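PDB 1LKX: myosin IE heavy chain from Dictyostelium discoideum, which binds actin filaments and, through the motor domain present here, hydrolyses ATP with actin-activated activity, and may move membranes relative to actin. Local coordinates for residues I56-I62 with P75-A79; Y65-K70 with N82-R86; F120-N124 with V171-I175; G9-F13 with N27-R31. Residue numbers count along the deposited sequence, not the author numbering.

Contact 1. Residues I56-I62 with P75-A79; sequences IYKESDI and PHMYA. Unlike the reference sequence in segment 75-79: Met77 (reference Ile).
Ile56 and Tyr57 form an irregular turn (psi 15° and 38°), Lys58 is extended, and a helix begins at Glu59; 75-79 turn from extended Pro75 and His76 into another helix. CA atoms approach to 6.9 Å at Ile62 and Tyr78. Lys58 takes the N-cap position: its O accepts Ile62 N at 2.9 Å, its N reaches Asp61 OD2 at 2.6 Å, and its side chain (m, t, m, p) curls back so that NZ forms a salt bridge with the same Asp61 OD2, also 2.6 Å. Tyr78 (chi1 m) fills the gap between the segments. Its CE2 lies 3.6 Å from CG1 of Ile62 (m, t) and 3.8 Å from Asp61 CB, while its OH, hydrogen-bonded to Gln116, comes within 3.4 Å of Tyr57 CB. A long aromatic suits this span, being apolar along its length and polar at its tip. Tyr57 (m) and His76 (t) meet obliquely, centroids 5.5 Å apart and planes at 64°. Tyr57 touches ADP, so this packing backs one wall of the nucleotide pocket of a myosin motor.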
loop_
_atom_site.group_PDB
_atom_site.type_symbol
_atom_site.label_atom_id
_atom_site.label_comp_id
_atom_site.label_asym_id
_atom_site.label_seq_id
_atom_site.Cartn_x
_atom_site.Cartn_y
_atom_site.Cartn_z
ATOM N N ILE A 56 8.332 -1.941 -22.933
ATOM C CA ILE A 56 9.000 -3.145 -22.462
ATOM C C ILE A 56 8.062 -4.046 -21.669
ATOM O O ILE A 56 8.506 -4.954 -20.968
ATOM C CB ILE A 56 10.195 -2.792 -21.575
ATOM C CG1 ILE A 56 9.712 -2.350 -20.201
ATOM C CG2 ILE A 56 10.978 -1.665 -22.210
ATOM C CD1 ILE A 56 10.821 -2.007 -19.261
ATOM N N TYR A 57 6.763 -3.792 -21.784
ATOM C CA TYR A 57 5.778 -4.584 -21.069
ATOM C C TYR A 57 4.792 -5.224 -22.032
ATOM O O TYR A 57 3.602 -5.343 -21.745
ATOM C CB TYR A 57 5.043 -3.704 -20.072
ATOM C CG TYR A 57 5.954 -3.027 -19.084
ATOM C CD1 TYR A 57 6.658 -3.761 -18.134
ATOM C CD2 TYR A 57 6.111 -1.642 -19.097
ATOM C CE1 TYR A 57 7.494 -3.131 -17.216
ATOM C CE2 TYR A 57 6.945 -0.999 -18.186
ATOM C CZ TYR A 57 7.634 -1.747 -17.246
ATOM O OH TYR A 57 8.460 -1.115 -16.339
ATOM N N LYS A 58 5.307 -5.647 -23.174
ATOM C CA LYS A 58 4.503 -6.291 -24.198
ATOM C C LYS A 58 4.471 -7.794 -23.960
ATOM O O LYS A 58 5.439 -8.369 -23.460
ATOM C CB LYS A 58 5.110 -6.013 -25.566
ATOM C CG LYS A 58 5.291 -4.540 -25.872
ATOM C CD LYS A 58 6.127 -4.317 -27.133
ATOM C CE LYS A 58 7.634 -4.428 -26.863
ATOM N NZ LYS A 58 8.124 -5.798 -26.511
ATOM N N GLU A 59 3.357 -8.427 -24.328
ATOM C CA GLU A 59 3.181 -9.876 -24.169
ATOM C C GLU A 59 4.391 -10.641 -24.710
ATOM O O GLU A 59 4.762 -11.692 -24.199
ATOM C CB GLU A 59 1.904 -10.324 -24.888
ATOM C CG GLU A 59 1.532 -9.441 -26.084
ATOM C CD GLU A 59 2.736 -9.060 -26.950
ATOM O OE1 GLU A 59 3.350 -9.960 -27.572
ATOM O OE2 GLU A 59 3.074 -7.854 -27.007
ATOM N N SER A 60 5.010 -10.103 -25.747
ATOM C CA SER A 60 6.177 -10.743 -26.324
ATOM C C SER A 60 7.274 -10.736 -25.260
ATOM O O SER A 60 8.035 -11.695 -25.125
ATOM C CB SER A 60 6.639 -9.975 -27.564
ATOM O OG SER A 60 7.074 -8.671 -27.218
ATOM N N ASP A 61 7.356 -9.644 -24.508
ATOM C CA ASP A 61 8.349 -9.544 -23.452
ATOM C C ASP A 61 7.963 -10.572 -22.394
ATOM O O ASP A 61 8.820 -11.217 -21.791
ATOM C CB ASP A 61 8.351 -8.139 -22.838
ATOM C CG ASP A 61 8.584 -7.044 -23.866
ATOM O OD1 ASP A 61 9.620 -7.077 -24.564
ATOM O OD2 ASP A 61 7.728 -6.141 -23.970
ATOM N N ILE A 62 6.658 -10.721 -22.178
ATOM C CA ILE A 62 6.175 -11.678 -21.201
ATOM C C ILE A 62 6.644 -13.045 -21.625
ATOM O O ILE A 62 7.143 -13.820 -20.815
ATOM C CB ILE A 62 4.656 -11.674 -21.119
ATOM C CG1 ILE A 62 4.195 -10.400 -20.421
ATOM C CG2 ILE A 62 4.178 -12.889 -20.375
ATOM C CD1 ILE A 62 2.717 -10.359 -20.128
ATOM N N PRO A 75 17.811 -7.313 -16.687
ATOM C CA PRO A 75 16.987 -7.201 -15.488
ATOM C C PRO A 75 15.593 -6.700 -15.853
ATOM O O PRO A 75 15.449 -5.739 -16.623
ATOM C CB PRO A 75 17.759 -6.198 -14.647
ATOM C CG PRO A 75 19.167 -6.508 -15.011
ATOM C CD PRO A 75 19.097 -6.634 -16.505
ATOM N N HIS A 76 14.569 -7.361 -15.327
ATOM C CA HIS A 76 13.208 -6.945 -15.609
ATOM C C HIS A 76 12.246 -7.456 -14.563
ATOM O O HIS A 76 12.412 -8.542 -14.006
ATOM C CB HIS A 76 12.757 -7.439 -16.989
ATOM C CG HIS A 76 11.427 -6.900 -17.430
ATOM N ND1 HIS A 76 11.298 -5.958 -18.430
ATOM C CD2 HIS A 76 10.170 -7.168 -17.007
ATOM C CE1 HIS A 76 10.022 -5.670 -18.604
ATOM N NE2 HIS A 76 9.315 -6.391 -17.751
ATOM N N MET A 77 11.236 -6.634 -14.314
ATOM C CA MET A 77 10.177 -6.925 -13.375
ATOM C C MET A 77 9.651 -8.351 -13.589
ATOM O O MET A 77 9.347 -9.074 -12.639
ATOM C CB MET A 77 9.056 -5.924 -13.603
ATOM C CG MET A 77 8.005 -5.970 -12.555
ATOM S SD MET A 77 8.768 -5.595 -10.986
ATOM C CE MET A 77 9.177 -7.315 -10.365
ATOM N N TYR A 78 9.558 -8.754 -14.850
ATOM C CA TYR A 78 9.051 -10.069 -15.191
ATOM C C TYR A 78 9.852 -11.227 -14.645
ATOM O O TYR A 78 9.291 -12.269 -14.307
ATOM C CB TYR A 78 8.942 -10.212 -16.692
ATOM C CG TYR A 78 7.887 -9.335 -17.316
ATOM C CD1 TYR A 78 6.913 -8.715 -16.546
ATOM C CD2 TYR A 78 7.859 -9.133 -18.694
ATOM C CE1 TYR A 78 5.938 -7.917 -17.135
ATOM C CE2 TYR A 78 6.883 -8.333 -19.295
ATOM C CZ TYR A 78 5.931 -7.730 -18.514
ATOM O OH TYR A 78 4.980 -6.936 -19.107
ATOM N N ALA A 79 11.161 -11.048 -14.564
ATOM C CA ALA A 79 12.024 -12.101 -14.060
ATOM C C ALA A 79 11.635 -12.445 -12.630
ATOM O O ALA A 79 11.752 -13.587 -12.199
ATOM C CB ALA A 79 13.468 -11.645 -14.111
#

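Contact 2. Residues Y65-K70 with N82-R86; sequences YNGRYK and NDAYR
Away from the annotated sites of the motor domain, segment 65-70 leaves the end of helix 59-65 and packs as a loop alongside residues 82-86 of helix 77-91, with CA atoms closest at Asn66 and Asn82, 6.0 Å apart. Tyr65 (chi1 m) sends its ring away from residues 82-86, toward His76 and Tyr78 at the start of the same helix, and its OH bonds to Pro74 O; its carbonyl O, however, lies 3.3 Å from Asn82 ND2. Asn66, the first residue to leave helical angles, has chi1 t, which brings its amide back toward Asn82. Gly67 follows at phi/psi 82/-39, where a CB would jam against the preceding carbonyl, so glycine fits the turn. Its O accepts a hydrogen bond from Arg86 NH2 at 3.2 Å (N-H...O angle 151°). Arg68 is extended, its side chain turned away into a salt bridge with Glu72. Tyr69 (m) starts outward, yet its ring returns so that CD1 lies 3.2 Å from Arg86 NH2 and CE1 sits over one face of the guanidinium. Lys70 NZ is 4.2 Å from Asp83 OD1, beyond a salt bridge; its close ionic partner is Asp43. Asn82 and Arg86, both chi1 t and one helical turn apart, thus face the loop together. Since the loop offers a backbone carbonyl, a long donor such as Arg86 suits the helix, and its charged group meets neutral Gly67 O and an aromatic ring instead of a carboxylate across the contact.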
loop_
_atom_site.group_PDB
_atom_site.type_symbol
_atom_site.label_atom_id
_atom_site.label_comp_id
_atom_site.label_asym_id
_atom_site.label_seq_id
_atom_site.Cartn_x
_atom_site.Cartn_y
_atom_site.Cartn_z
ATOM N N TYR A 65 10.617 -13.559 -21.066
ATOM C CA TYR A 65 11.126 -13.871 -19.737
ATOM C C TYR A 65 10.518 -15.116 -19.139
ATOM O O TYR A 65 11.023 -15.647 -18.145
ATOM C CB TYR A 65 10.889 -12.714 -18.787
ATOM C CG TYR A 65 11.708 -11.500 -19.109
ATOM C CD1 TYR A 65 11.272 -10.576 -20.049
ATOM C CD2 TYR A 65 12.931 -11.287 -18.488
ATOM C CE1 TYR A 65 12.030 -9.468 -20.365
ATOM C CE2 TYR A 65 13.700 -10.186 -18.795
ATOM C CZ TYR A 65 13.248 -9.278 -19.737
ATOM O OH TYR A 65 14.034 -8.194 -20.066
ATOM N N ASN A 66 9.430 -15.578 -19.740
ATOM C CA ASN A 66 8.760 -16.766 -19.244
ATOM C C ASN A 66 9.676 -17.975 -19.339
ATOM O O ASN A 66 10.237 -18.254 -20.392
ATOM C CB ASN A 66 7.488 -17.029 -20.040
ATOM C CG ASN A 66 6.641 -18.119 -19.430
ATOM O OD1 ASN A 66 5.612 -18.502 -19.986
ATOM N ND2 ASN A 66 7.065 -18.626 -18.272
ATOM N N GLY A 67 9.829 -18.681 -18.226
ATOM C CA GLY A 67 10.664 -19.865 -18.199
ATOM C C GLY A 67 12.151 -19.608 -18.046
ATOM O O GLY A 67 12.849 -20.341 -17.334
ATOM N N ARG A 68 12.631 -18.558 -18.707
ATOM C CA ARG A 68 14.041 -18.200 -18.674
ATOM C C ARG A 68 14.613 -17.857 -17.297
ATOM O O ARG A 68 13.886 -17.461 -16.383
ATOM C CB ARG A 68 14.288 -17.043 -19.641
ATOM C CG ARG A 68 13.977 -17.407 -21.076
ATOM C CD ARG A 68 14.523 -16.396 -22.044
ATOM N NE ARG A 68 14.685 -16.983 -23.367
ATOM C CZ ARG A 68 15.525 -17.978 -23.635
ATOM N NH1 ARG A 68 16.281 -18.497 -22.672
ATOM N NH2 ARG A 68 15.611 -18.459 -24.866
ATOM N N TYR A 69 15.925 -18.021 -17.164
ATOM C CA TYR A 69 16.617 -17.727 -15.920
ATOM C C TYR A 69 17.079 -16.283 -15.872
ATOM O O TYR A 69 17.305 -15.655 -16.908
ATOM C CB TYR A 69 17.819 -18.641 -15.751
ATOM C CG TYR A 69 17.451 -20.068 -15.442
ATOM C CD1 TYR A 69 16.522 -20.371 -14.438
ATOM C CD2 TYR A 69 18.046 -21.123 -16.135
ATOM C CE1 TYR A 69 16.196 -21.695 -14.133
ATOM C CE2 TYR A 69 17.729 -22.453 -15.838
ATOM C CZ TYR A 69 16.803 -22.733 -14.839
ATOM O OH TYR A 69 16.483 -24.048 -14.564
ATOM N N LYS A 70 17.238 -15.770 -14.656
ATOM C CA LYS A 70 17.642 -14.385 -14.439
ATOM C C LYS A 70 18.847 -13.940 -15.271
ATOM O O LYS A 70 18.870 -12.819 -15.781
ATOM C CB LYS A 70 17.942 -14.154 -12.955
ATOM C CG LYS A 70 17.769 -12.705 -12.488
ATOM C CD LYS A 70 16.439 -12.507 -11.754
ATOM C CE LYS A 70 16.384 -13.307 -10.457
ATOM N NZ LYS A 70 15.057 -13.178 -9.799
ATOM N N ASN A 82 8.279 -14.307 -12.884
ATOM C CA ASN A 82 8.577 -15.635 -13.392
ATOM C C ASN A 82 9.157 -16.522 -12.289
ATOM O O ASN A 82 8.766 -17.681 -12.161
ATOM C CB ASN A 82 9.543 -15.553 -14.576
ATOM C CG ASN A 82 9.847 -16.923 -15.185
ATOM O OD1 ASN A 82 10.812 -17.604 -14.807
ATOM N ND2 ASN A 82 9.011 -17.334 -16.129
ATOM N N ASP A 83 10.078 -15.998 -11.488
ATOM C CA ASP A 83 10.643 -16.805 -10.423
ATOM C C ASP A 83 9.557 -17.159 -9.422
ATOM O O ASP A 83 9.430 -18.316 -9.018
ATOM C CB ASP A 83 11.755 -16.059 -9.694
ATOM C CG ASP A 83 12.370 -16.887 -8.555
ATOM O OD1 ASP A 83 13.177 -16.338 -7.769
ATOM O OD2 ASP A 83 12.051 -18.092 -8.445
ATOM N N ALA A 84 8.768 -16.165 -9.019
ATOM C CA ALA A 84 7.688 -16.389 -8.051
ATOM C C ALA A 84 6.761 -17.504 -8.505
ATOM O O ALA A 84 6.450 -18.415 -7.742
ATOM C CB ALA A 84 6.891 -15.105 -7.841
ATOM N N TYR A 85 6.331 -17.424 -9.757
ATOM C CA TYR A 85 5.433 -18.410 -10.341
ATOM C C TYR A 85 6.052 -19.783 -10.381
ATOM O O TYR A 85 5.493 -20.723 -9.851
ATOM C CB TYR A 85 5.063 -18.002 -11.751
ATOM C CG TYR A 85 4.028 -18.888 -12.373
ATOM C CD1 TYR A 85 2.825 -19.146 -11.714
ATOM C CD2 TYR A 85 4.234 -19.465 -13.618
ATOM C CE1 TYR A 85 1.858 -19.957 -12.283
ATOM C CE2 TYR A 85 3.283 -20.272 -14.193
ATOM C CZ TYR A 85 2.100 -20.516 -13.520
ATOM O OH TYR A 85 1.154 -21.341 -14.059
ATOM N N ARG A 86 7.204 -19.894 -11.028
ATOM C CA ARG A 86 7.914 -21.160 -11.129
ATOM C C ARG A 86 8.099 -21.795 -9.743
ATOM O O ARG A 86 7.843 -22.989 -9.561
ATOM C CB ARG A 86 9.278 -20.935 -11.785
ATOM C CG ARG A 86 10.225 -22.147 -11.689
ATOM C CD ARG A 86 11.709 -21.731 -11.618
ATOM N NE ARG A 86 12.175 -21.188 -12.889
ATOM C CZ ARG A 86 12.993 -20.150 -12.997
ATOM N NH1 ARG A 86 13.434 -19.546 -11.899
ATOM N NH2 ARG A 86 13.360 -19.719 -14.200
#

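Contact 3. Residues F120-N124 with V171-I175; sequences FVSSN and VGSPI
Here the end of the helix that follows the P-loop in the myosin motor meets the start of strand 174-182, an outermost strand of the central mixed sheet. The segments come nearest at Ser122 and Ser173, whose CA atoms are 5.4 Å apart. Val171, at phi/psi -73/-18, lies within the turn that links strands 161-168 and 174-182. Gly172 then adopts 99/16, a conformation in which a CB would be jammed against the carbonyl of Val171, so glycine suits the corner; its own O is directed at Ser122 and also accepts a hydrogen bond from Tyr85 OH. Ser173 is extended (-93/150) and carries the chain past Ser122, its N held by Asn169 OD1. Pro174, at -70/120, opens the strand and points its CB toward the helix end, where its ring covers Ser122 and has CG 3.8 Å from Ser123 OG. A compact, rigid ring fits this buried crevice. On the facing side Ser122 keeps near-helical angles (-67/-43), and its small side chain, pointed toward the strand with chi1 t, lets the backbones approach closely. Ser123 turns its CB away, and its hydroxyl bonds to Ser133. The single hydrogen bond between the two segments is weak, and the position of its donor oxygen is less certain: Ser122 OG donates to Gly172 O at 3.3 Å.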
loop_
_atom_site.group_PDB
_atom_site.type_symbol
_atom_site.label_atom_id
_atom_site.label_comp_id
_atom_site.label_asym_id
_atom_site.label_seq_id
_atom_site.Cartn_x
_atom_site.Cartn_y
_atom_site.Cartn_z
ATOM N N PHE A 120 -1.375 -14.580 -17.181
ATOM C CA PHE A 120 -1.101 -14.704 -18.610
ATOM C C PHE A 120 -0.292 -15.969 -18.849
ATOM O O PHE A 120 -0.720 -16.863 -19.575
ATOM C CB PHE A 120 -0.313 -13.507 -19.134
ATOM C CG PHE A 120 -0.028 -13.574 -20.613
ATOM C CD1 PHE A 120 -0.874 -12.964 -21.533
ATOM C CD2 PHE A 120 1.084 -14.262 -21.091
ATOM C CE1 PHE A 120 -0.617 -13.038 -22.906
ATOM C CE2 PHE A 120 1.347 -14.341 -22.462
ATOM C CZ PHE A 120 0.490 -13.724 -23.368
ATOM N N VAL A 121 0.892 -16.051 -18.263
ATOM C CA VAL A 121 1.663 -17.268 -18.435
ATOM C C VAL A 121 0.857 -18.313 -17.685
ATOM O O VAL A 121 0.904 -19.499 -17.995
ATOM C CB VAL A 121 3.076 -17.164 -17.813
ATOM C CG1 VAL A 121 3.716 -15.862 -18.225
ATOM C CG2 VAL A 121 3.012 -17.292 -16.302
ATOM N N SER A 122 0.095 -17.832 -16.699
ATOM C CA SER A 122 -0.753 -18.667 -15.853
ATOM C C SER A 122 -1.905 -19.292 -16.626
ATOM O O SER A 122 -2.228 -20.459 -16.439
ATOM C CB SER A 122 -1.316 -17.849 -14.709
ATOM O OG SER A 122 -1.982 -18.705 -13.811
ATOM N N SER A 123 -2.546 -18.505 -17.479
ATOM C CA SER A 123 -3.629 -19.021 -18.307
ATOM C C SER A 123 -2.946 -19.690 -19.506
ATOM O O SER A 123 -1.881 -20.287 -19.363
ATOM C CB SER A 123 -4.496 -17.869 -18.790
ATOM O OG SER A 123 -4.503 -16.826 -17.830
ATOM N N ASN A 124 -3.545 -19.573 -20.684
ATOM C CA ASN A 124 -2.980 -20.149 -21.902
ATOM C C ASN A 124 -3.947 -19.769 -22.992
ATOM O O ASN A 124 -3.826 -18.725 -23.627
ATOM C CB ASN A 124 -2.890 -21.674 -21.804
ATOM C CG ASN A 124 -1.620 -22.147 -21.101
ATOM O OD1 ASN A 124 -0.507 -21.782 -21.490
ATOM N ND2 ASN A 124 -1.783 -22.966 -20.065
ATOM N N VAL A 171 -2.046 -27.464 -10.534
ATOM C CA VAL A 171 -1.597 -27.477 -11.916
ATOM C C VAL A 171 -1.004 -26.131 -12.328
ATOM O O VAL A 171 -0.276 -26.039 -13.322
ATOM C CB VAL A 171 -2.760 -27.869 -12.865
ATOM C CG1 VAL A 171 -2.442 -27.490 -14.310
ATOM C CG2 VAL A 171 -2.994 -29.366 -12.776
ATOM N N GLY A 172 -1.311 -25.084 -11.573
ATOM C CA GLY A 172 -0.757 -23.779 -11.894
ATOM C C GLY A 172 -1.655 -22.830 -12.662
ATOM O O GLY A 172 -1.183 -21.840 -13.219
ATOM N N SER A 173 -2.953 -23.126 -12.685
ATOM C CA SER A 173 -3.924 -22.287 -13.377
ATOM C C SER A 173 -4.554 -21.261 -12.438
ATOM O O SER A 173 -4.688 -21.503 -11.236
ATOM C CB SER A 173 -5.032 -23.145 -13.968
ATOM O OG SER A 173 -4.535 -24.009 -14.964
ATOM N N PRO A 174 -4.945 -20.095 -12.978
ATOM C CA PRO A 174 -5.569 -19.032 -12.189
ATOM C C PRO A 174 -6.943 -19.537 -11.799
ATOM O O PRO A 174 -7.748 -19.834 -12.666
ATOM C CB PRO A 174 -5.687 -17.878 -13.183
ATOM C CG PRO A 174 -4.762 -18.230 -14.298
ATOM C CD PRO A 174 -4.850 -19.706 -14.392
ATOM N N ILE A 175 -7.231 -19.656 -10.515
ATOM C CA ILE A 175 -8.557 -20.135 -10.130
ATOM C C ILE A 175 -9.349 -19.026 -9.454
ATOM O O ILE A 175 -10.551 -19.154 -9.255
ATOM C CB ILE A 175 -8.505 -21.351 -9.162
ATOM C CG1 ILE A 175 -8.058 -20.906 -7.770
ATOM C CG2 ILE A 175 -7.557 -22.411 -9.693
ATOM C CD1 ILE A 175 -8.067 -22.018 -6.740
#

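Contact 4. Residues G9-F13 with N27-R31; sequences GVPDF and NLTMR
An irregular stretch of chain, Gly9 to Phe13, lies against one side of helical residues 27-31, with CA atoms nearest at Gly9 and Arg31, 5.5 Å apart. The polar part centres on Arg31 (m, m, then chi3 near -105°), whose NE donates a weak hydrogen bond to Val10 O at 3.3 Å; its NH1 makes another weak one to Tyr38 O. Asn27 (chi1 t), one turn earlier, points toward Val10, with its side-chain amide beside the Val10 backbone. Van der Waals packing does the rest. Gly9 CA rests 3.5 Å from Arg31 CD, where a CB would clash, and 4.1 Å from Met30 SD. Pro11 CB lies 3.4 Å from Arg31 NH2. Phe13 (m) brings its ring edge to the helix, CZ 4.2 Å from Leu28 CB, and stacks on Phe24. The contact therefore joins the N-terminal segment of the motor domain to its first helix through a backbone carbonyl and a charged side chain: Arg31 can reach two main-chain oxygens, though both bonds are weak, while its aliphatic part packs against glycine.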
loop_
_atom_site.group_PDB
_atom_site.type_symbol
_atom_site.label_atom_id
_atom_site.label_comp_id
_atom_site.label_asym_id
_atom_site.label_seq_id
_atom_site.Cartn_x
_atom_site.Cartn_y
_atom_site.Cartn_z
ATOM N N GLY A 9 25.025 0.031 -18.572
ATOM C CA GLY A 9 25.753 0.062 -17.261
ATOM C C GLY A 9 26.172 -1.312 -16.765
ATOM O O GLY A 9 26.907 -2.021 -17.434
ATOM N N VAL A 10 25.719 -1.683 -15.575
ATOM C CA VAL A 10 26.029 -2.990 -15.000
ATOM C C VAL A 10 24.797 -3.548 -14.273
ATOM O O VAL A 10 24.386 -3.007 -13.244
ATOM C CB VAL A 10 27.216 -2.891 -14.018
ATOM C CG1 VAL A 10 27.132 -3.974 -12.942
ATOM C CG2 VAL A 10 28.497 -3.044 -14.781
ATOM N N PRO A 11 24.185 -4.628 -14.811
ATOM C CA PRO A 11 22.998 -5.257 -14.210
ATOM C C PRO A 11 23.431 -5.938 -12.918
ATOM O O PRO A 11 24.532 -6.490 -12.844
ATOM C CB PRO A 11 22.569 -6.252 -15.273
ATOM C CG PRO A 11 23.885 -6.721 -15.803
ATOM C CD PRO A 11 24.676 -5.429 -15.946
ATOM N N ASP A 12 22.585 -5.904 -11.901
ATOM C CA ASP A 12 22.960 -6.495 -10.617
ATOM C C ASP A 12 24.220 -5.800 -10.048
ATOM O O ASP A 12 25.322 -5.920 -10.577
ATOM C CB ASP A 12 23.212 -8.003 -10.748
ATOM C CG ASP A 12 23.470 -8.666 -9.403
ATOM O OD1 ASP A 12 24.362 -8.191 -8.668
ATOM O OD2 ASP A 12 22.787 -9.655 -9.079
ATOM N N PHE A 13 24.029 -5.087 -8.943
ATOM C CA PHE A 13 25.089 -4.340 -8.294
ATOM C C PHE A 13 26.183 -5.179 -7.666
ATOM O O PHE A 13 27.269 -4.673 -7.402
ATOM C CB PHE A 13 24.496 -3.402 -7.228
ATOM C CG PHE A 13 23.572 -2.346 -7.785
ATOM C CD1 PHE A 13 22.211 -2.589 -7.921
ATOM C CD2 PHE A 13 24.071 -1.117 -8.201
ATOM C CE1 PHE A 13 21.363 -1.627 -8.462
ATOM C CE2 PHE A 13 23.229 -0.149 -8.742
ATOM C CZ PHE A 13 21.871 -0.407 -8.874
ATOM N N ASN A 27 26.253 4.012 -11.133
ATOM C CA ASN A 27 25.762 2.923 -11.979
ATOM C C ASN A 27 24.258 3.085 -12.208
ATOM O O ASN A 27 23.787 3.019 -13.344
ATOM C CB ASN A 27 26.057 1.560 -11.323
ATOM C CG ASN A 27 25.542 0.376 -12.147
ATOM O OD1 ASN A 27 24.345 0.090 -12.168
ATOM N ND2 ASN A 27 26.447 -0.311 -12.829
ATOM N N LEU A 28 23.517 3.315 -11.124
ATOM C CA LEU A 28 22.075 3.487 -11.186
ATOM C C LEU A 28 21.662 4.675 -12.061
ATOM O O LEU A 28 20.739 4.576 -12.879
ATOM C CB LEU A 28 21.541 3.643 -9.773
ATOM C CG LEU A 28 20.039 3.728 -9.555
ATOM C CD1 LEU A 28 19.730 3.205 -8.177
ATOM C CD2 LEU A 28 19.563 5.147 -9.705
ATOM N N THR A 29 22.345 5.800 -11.895
ATOM C CA THR A 29 22.051 6.988 -12.690
ATOM C C THR A 29 22.292 6.711 -14.170
ATOM O O THR A 29 21.554 7.160 -15.048
ATOM C CB THR A 29 22.960 8.135 -12.299
ATOM O OG1 THR A 29 22.861 8.351 -10.893
ATOM C CG2 THR A 29 22.566 9.398 -13.041
ATOM N N MET A 30 23.358 5.974 -14.432
ATOM C CA MET A 30 23.746 5.616 -15.781
ATOM C C MET A 30 22.655 4.798 -16.451
ATOM O O MET A 30 22.225 5.120 -17.556
ATOM C CB MET A 30 25.024 4.804 -15.716
ATOM C CG MET A 30 25.890 4.885 -16.940
ATOM S SD MET A 30 27.278 3.780 -16.706
ATOM C CE MET A 30 27.981 4.386 -15.105
ATOM N N ARG A 31 22.218 3.739 -15.777
ATOM C CA ARG A 31 21.172 2.870 -16.296
ATOM C C ARG A 31 19.912 3.690 -16.557
ATOM O O ARG A 31 19.413 3.754 -17.673
ATOM C CB ARG A 31 20.827 1.778 -15.278
ATOM C CG ARG A 31 22.006 1.107 -14.598
ATOM C CD ARG A 31 22.717 0.119 -15.508
ATOM N NE ARG A 31 22.425 -1.280 -15.185
ATOM C CZ ARG A 31 21.262 -1.887 -15.410
ATOM N NH1 ARG A 31 20.253 -1.226 -15.963
ATOM N NH2 ARG A 31 21.118 -3.166 -15.098
#

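Contacts 1 and 2 interlock along the chain and share helix 77-91, their centres 11 Å apart: the Tyr65 ring packs on His76, with His76 CB 3.3 Å from Tyr65 CZ. Contact 3 adjoins both. Ile62 CG2 of contact 1 lies 3.5 Å from Phe120 CD2, and Tyr85 OH of contact 2 probably hydrogen-bonds Gly172 O at 2.5 Å. Contact 4 closes first in sequence and reaches contact 1 through Pro11 CB, 3.4 Å from Pro75 CG, but stays about 21 Å from contact 3 at nearest atoms. Contact 1 is the one that touches ADP, with the Tyr57 side chain about 4 Å away; the side chains of Tyr65 (contact 2) and Arg31 (contact 4) are about 13 and 14 Å from ADP.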